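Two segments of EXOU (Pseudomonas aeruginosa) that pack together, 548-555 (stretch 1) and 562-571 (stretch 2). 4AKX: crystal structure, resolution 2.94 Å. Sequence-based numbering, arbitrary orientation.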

ATOM      1  N   GLN B 548     -49.713   6.655  -1.706  1.00 65.78           N
ATOM      2  CA  GLN B 548     -50.587   6.153  -0.667  1.00 67.19           C
ATOM      3  C   GLN B 548     -50.468   4.656  -0.727  1.00 63.64           C
ATOM      4  O   GLN B 548     -50.385   3.993   0.297  1.00 66.37           O
ATOM      5  CB  GLN B 548     -52.042   6.620  -0.858  1.00 68.99           C
ATOM      6  CG  GLN B 548     -52.969   6.224   0.286  1.00 77.17           C
ATOM      7  CD  GLN B 548     -54.400   6.794   0.177  1.00 93.13           C
ATOM      8  OE1 GLN B 548     -55.351   6.205   0.711  1.00 95.28           O
ATOM      9  NE2 GLN B 548     -54.551   7.954  -0.482  1.00 92.71           N
ATOM     10  N   LEU B 549     -50.383   4.136  -1.945  1.00 60.87           N
ATOM     11  CA  LEU B 549     -50.406   2.709  -2.174  1.00 59.00           C
ATOM     12  C   LEU B 549     -49.058   2.067  -1.884  1.00 58.04           C
ATOM     13  O   LEU B 549     -49.008   0.978  -1.351  1.00 58.41           O
ATOM     14  CB  LEU B 549     -50.782   2.427  -3.607  1.00 58.72           C
ATOM     15  CG  LEU B 549     -50.420   1.021  -4.066  1.00 58.46           C
ATOM     16  CD1 LEU B 549     -51.550   0.079  -3.661  1.00 64.15           C
ATOM     17  CD2 LEU B 549     -50.184   0.967  -5.565  1.00 52.55           C
ATOM     18  N   LEU B 550     -47.966   2.720  -2.281  1.00 58.60           N
ATOM     19  CA  LEU B 550     -46.635   2.191  -1.999  1.00 57.25           C
ATOM     20  C   LEU B 550     -46.401   2.143  -0.497  1.00 64.77           C
ATOM     21  O   LEU B 550     -45.821   1.189   0.001  1.00 73.91           O
ATOM     22  CB  LEU B 550     -45.550   3.023  -2.659  1.00 51.05           C
ATOM     23  CG  LEU B 550     -45.592   3.377  -4.131  1.00 48.16           C
ATOM     24  CD1 LEU B 550     -44.390   4.249  -4.424  1.00 54.11           C
ATOM     25  CD2 LEU B 550     -45.467   2.157  -5.008  1.00 45.97           C
ATOM     26  N   ASP B 551     -46.854   3.163   0.229  1.00 63.15           N
ATOM     27  CA  ASP B 551     -46.677   3.171   1.665  1.00 69.97           C
ATOM     28  C   ASP B 551     -47.373   1.989   2.287  1.00 69.15           C
ATOM     29  O   ASP B 551     -46.960   1.507   3.340  1.00 77.11           O
ATOM     30  CB  ASP B 551     -47.210   4.459   2.297  1.00 83.59           C
ATOM     31  CG  ASP B 551     -46.409   5.695   1.896  1.00 99.71           C
ATOM     32  OD1 ASP B 551     -45.190   5.572   1.611  1.00111.50           O
ATOM     33  OD2 ASP B 551     -47.009   6.795   1.860  1.00105.54           O
ATOM     34  N   ALA B 552     -48.445   1.536   1.648  1.00 65.49           N
ATOM     35  CA  ALA B 552     -49.301   0.487   2.212  1.00 63.51           C
ATOM     36  C   ALA B 552     -48.757  -0.917   1.918  1.00 65.51           C
ATOM     37  O   ALA B 552     -48.696  -1.777   2.799  1.00 74.57           O
ATOM     38  CB  ALA B 552     -50.704   0.630   1.685  1.00 58.32           C
HETATM   39  N   MSE B 553     -48.319  -1.137   0.690  1.00 58.86           N
HETATM   40  CA  MSE B 553     -47.711  -2.382   0.345  1.00 58.90           C
HETATM   41  C   MSE B 553     -46.244  -2.448   0.771  1.00 63.85           C
HETATM   42  O   MSE B 553     -45.532  -3.384   0.408  1.00 64.48           O
HETATM   43  CB  MSE B 553     -47.907  -2.506  -1.153  1.00 57.08           C
HETATM   44  CG  MSE B 553     -49.405  -2.549  -1.467  1.00 68.65           C
HETATM   45 SE   MSE B 553     -50.327  -4.196  -0.783  1.00 89.76          SE
HETATM   46  CE  MSE B 553     -51.348  -3.456   0.748  1.00 81.30           C
ATOM     47  N   ARG B 554     -45.778  -1.472   1.554  1.00 64.03           N
ATOM     48  CA  ARG B 554     -44.402  -1.489   2.043  1.00 65.00           C
ATOM     49  C   ARG B 554     -44.087  -2.814   2.759  1.00 70.16           C
ATOM     50  O   ARG B 554     -44.823  -3.233   3.656  1.00 75.95           O
ATOM     51  CB  ARG B 554     -44.144  -0.301   2.965  1.00 67.19           C
ATOM     52  CG  ARG B 554     -42.694  -0.110   3.330  1.00 71.12           C
ATOM     53  CD  ARG B 554     -42.534   0.452   4.726  1.00 86.75           C
ATOM     54  NE  ARG B 554     -41.113   0.510   5.081  1.00110.78           N
ATOM     55  CZ  ARG B 554     -40.599   1.204   6.100  1.00113.64           C
ATOM     56  NH1 ARG B 554     -41.384   1.933   6.887  1.00119.78           N
ATOM     57  NH2 ARG B 554     -39.286   1.168   6.328  1.00109.52           N
ATOM     58  N   GLY B 555     -43.030  -3.493   2.312  1.00 66.86           N
ATOM     59  CA  GLY B 555     -42.591  -4.733   2.921  1.00 67.50           C
ATOM     60  C   GLY B 555     -43.326  -5.964   2.457  1.00 70.09           C
ATOM     61  O   GLY B 555     -42.988  -7.060   2.850  1.00 74.82           O
TER
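Stretch 2 (562-571) VLAAALAEAQ

Two helices of one chain meet here almost at a right angle and without a single hydrogen bond between them, so that the contact rests on apolar side chains, chiefly leucines and alanines. Stretch 2 is helical throughout, part of a helix that extends beyond it at both ends, and its backbone bonds run from Ala 566 N to Val 562 O (2.8 Å) through Gln 571 N to Leu 567 O (3.2 Å). It crosses the helix of stretch 1 at -82°, the axes approaching to 10.1 Å. The backbones come nearest where Leu 550 CA and Leu 567 CA lie 6.1 Å apart.

Leu 550 (chi1 m, chi2 t) is the hub of the contact. Its CA-to-CB bond points sideways, but the end of the side chain comes nearer, placing CD2 3.9 Å from Ala 566 CB and 4.2 Å from Leu 563 CD1, while CD1 lies 4.5 Å from Ala 570 CB. Ala 566 and Ala 570 both direct CB toward stretch 1, and their short side chains offer Leu 550 a low surface one helical turn long. Leu 549 adds a further leucine pair, its CD2 3.7 Å from Leu 563 CD1.

Leu 567 packs against Leu 550 and Met 553. Its CD1 packs 3.8 Å from CB of selenomethionine Met 553 and 3.4 Å from Met 553 O; its CD2 lies 3.5 Å from Leu 550 O and 4.3 Å from Leu 550 CB. The leucine therefore touches backbone as well as side chains. Met 553 starts toward stretch 2, but its end leads away, leaving CG 4.4 Å from Leu 563 CD2. Beyond it the contact thins: Arg 554 is at its margin, and Gly 555, with a positive phi of 83°, takes almost no part. In all, 328 Å² is buried, summed over both sides.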

ATOM      1  N   VAL B 562     -44.934  -4.898 -11.507  1.00 50.91           N
ATOM      2  CA  VAL B 562     -44.648  -3.464 -11.644  1.00 47.38           C
ATOM      3  C   VAL B 562     -44.638  -2.889 -10.259  1.00 48.01           C
ATOM      4  O   VAL B 562     -43.706  -2.185  -9.840  1.00 47.44           O
ATOM      5  CB  VAL B 562     -45.679  -2.734 -12.490  1.00 44.07           C
ATOM      6  CG1 VAL B 562     -45.681  -1.253 -12.139  1.00 45.83           C
ATOM      7  CG2 VAL B 562     -45.344  -2.911 -13.951  1.00 45.66           C
ATOM      8  N   LEU B 563     -45.650  -3.281  -9.516  1.00 44.62           N
ATOM      9  CA  LEU B 563     -45.715  -2.960  -8.144  1.00 44.58           C
ATOM     10  C   LEU B 563     -44.505  -3.504  -7.381  1.00 46.18           C
ATOM     11  O   LEU B 563     -43.983  -2.829  -6.519  1.00 47.74           O
ATOM     12  CB  LEU B 563     -46.997  -3.511  -7.565  1.00 43.36           C
ATOM     13  CG  LEU B 563     -47.366  -2.891  -6.213  1.00 46.24           C
ATOM     14  CD1 LEU B 563     -47.367  -1.340  -6.218  1.00 40.95           C
ATOM     15  CD2 LEU B 563     -48.702  -3.486  -5.742  1.00 45.65           C
ATOM     16  N   ALA B 564     -44.069  -4.725  -7.681  1.00 47.35           N
ATOM     17  CA  ALA B 564     -42.867  -5.242  -7.047  1.00 46.48           C
ATOM     18  C   ALA B 564     -41.655  -4.373  -7.362  1.00 47.99           C
ATOM     19  O   ALA B 564     -40.927  -3.995  -6.464  1.00 59.18           O
ATOM     20  CB  ALA B 564     -42.609  -6.657  -7.430  1.00 45.81           C
ATOM     21  N   ALA B 565     -41.474  -3.986  -8.607  1.00 44.02           N
ATOM     22  CA  ALA B 565     -40.417  -3.018  -8.913  1.00 45.65           C
ATOM     23  C   ALA B 565     -40.547  -1.699  -8.116  1.00 49.49           C
ATOM     24  O   ALA B 565     -39.619  -1.291  -7.413  1.00 52.71           O
ATOM     25  CB  ALA B 565     -40.394  -2.723 -10.397  1.00 40.20           C
ATOM     26  N   ALA B 566     -41.705  -1.049  -8.247  1.00 45.57           N
ATOM     27  CA  ALA B 566     -41.975   0.218  -7.633  1.00 40.87           C
ATOM     28  C   ALA B 566     -41.659   0.196  -6.112  1.00 45.18           C
ATOM     29  O   ALA B 566     -41.073   1.129  -5.548  1.00 47.34           O
ATOM     30  CB  ALA B 566     -43.428   0.556  -7.865  1.00 37.63           C
ATOM     31  N   LEU B 567     -42.048  -0.878  -5.457  1.00 43.60           N
ATOM     32  CA  LEU B 567     -41.825  -0.988  -4.078  1.00 43.18           C
ATOM     33  C   LEU B 567     -40.304  -1.056  -3.843  1.00 45.33           C
ATOM     34  O   LEU B 567     -39.801  -0.405  -2.949  1.00 47.27           O
ATOM     35  CB  LEU B 567     -42.550  -2.221  -3.532  1.00 42.90           C
ATOM     36  CG  LEU B 567     -44.060  -2.169  -3.351  1.00 43.97           C
ATOM     37  CD1 LEU B 567     -44.635  -3.498  -2.904  1.00 46.91           C
ATOM     38  CD2 LEU B 567     -44.466  -1.095  -2.354  1.00 47.20           C
ATOM     39  N   ALA B 568     -39.576  -1.823  -4.643  1.00 43.64           N
ATOM     40  CA  ALA B 568     -38.141  -1.952  -4.405  1.00 47.19           C
ATOM     41  C   ALA B 568     -37.498  -0.592  -4.618  1.00 50.69           C
ATOM     42  O   ALA B 568     -36.672  -0.126  -3.820  1.00 56.38           O
ATOM     43  CB  ALA B 568     -37.511  -2.984  -5.327  1.00 41.46           C
ATOM     44  N   GLU B 569     -37.906   0.058  -5.685  1.00 50.71           N
ATOM     45  CA  GLU B 569     -37.422   1.384  -5.989  1.00 52.11           C
ATOM     46  C   GLU B 569     -37.666   2.333  -4.817  1.00 51.85           C
ATOM     47  O   GLU B 569     -36.800   3.118  -4.438  1.00 49.68           O
ATOM     48  CB  GLU B 569     -38.143   1.895  -7.218  1.00 56.90           C
ATOM     49  CG  GLU B 569     -37.958   3.369  -7.489  1.00 62.15           C
ATOM     50  CD  GLU B 569     -36.504   3.740  -7.750  1.00 72.28           C
ATOM     51  OE1 GLU B 569     -35.636   2.815  -7.915  1.00 70.16           O
ATOM     52  OE2 GLU B 569     -36.228   4.972  -7.776  1.00 68.90           O
ATOM     53  N   ALA B 570     -38.851   2.258  -4.241  1.00 50.97           N
ATOM     54  CA  ALA B 570     -39.144   3.089  -3.081  1.00 51.90           C
ATOM     55  C   ALA B 570     -38.138   2.911  -1.957  1.00 54.63           C
ATOM     56  O   ALA B 570     -37.672   3.890  -1.420  1.00 56.77           O
ATOM     57  CB  ALA B 570     -40.556   2.857  -2.578  1.00 47.81           C
ATOM     58  N   GLN B 571     -37.799   1.668  -1.610  1.00 56.46           N
ATOM     59  CA  GLN B 571     -36.923   1.423  -0.494  1.00 58.87           C
ATOM     60  C   GLN B 571     -35.505   1.891  -0.794  1.00 54.78           C
ATOM     61  O   GLN B 571     -34.788   2.374   0.092  1.00 52.22           O
ATOM     62  CB  GLN B 571     -36.924  -0.040  -0.089  1.00 66.36           C
ATOM     63  CG  GLN B 571     -36.699  -0.214   1.411  1.00 88.46           C
ATOM     64  CD  GLN B 571     -35.578  -1.190   1.726  1.00108.98           C
ATOM     65  OE1 GLN B 571     -34.687  -0.900   2.540  1.00107.84           O
ATOM     66  NE2 GLN B 571     -35.616  -2.363   1.085  1.00125.88           N
TER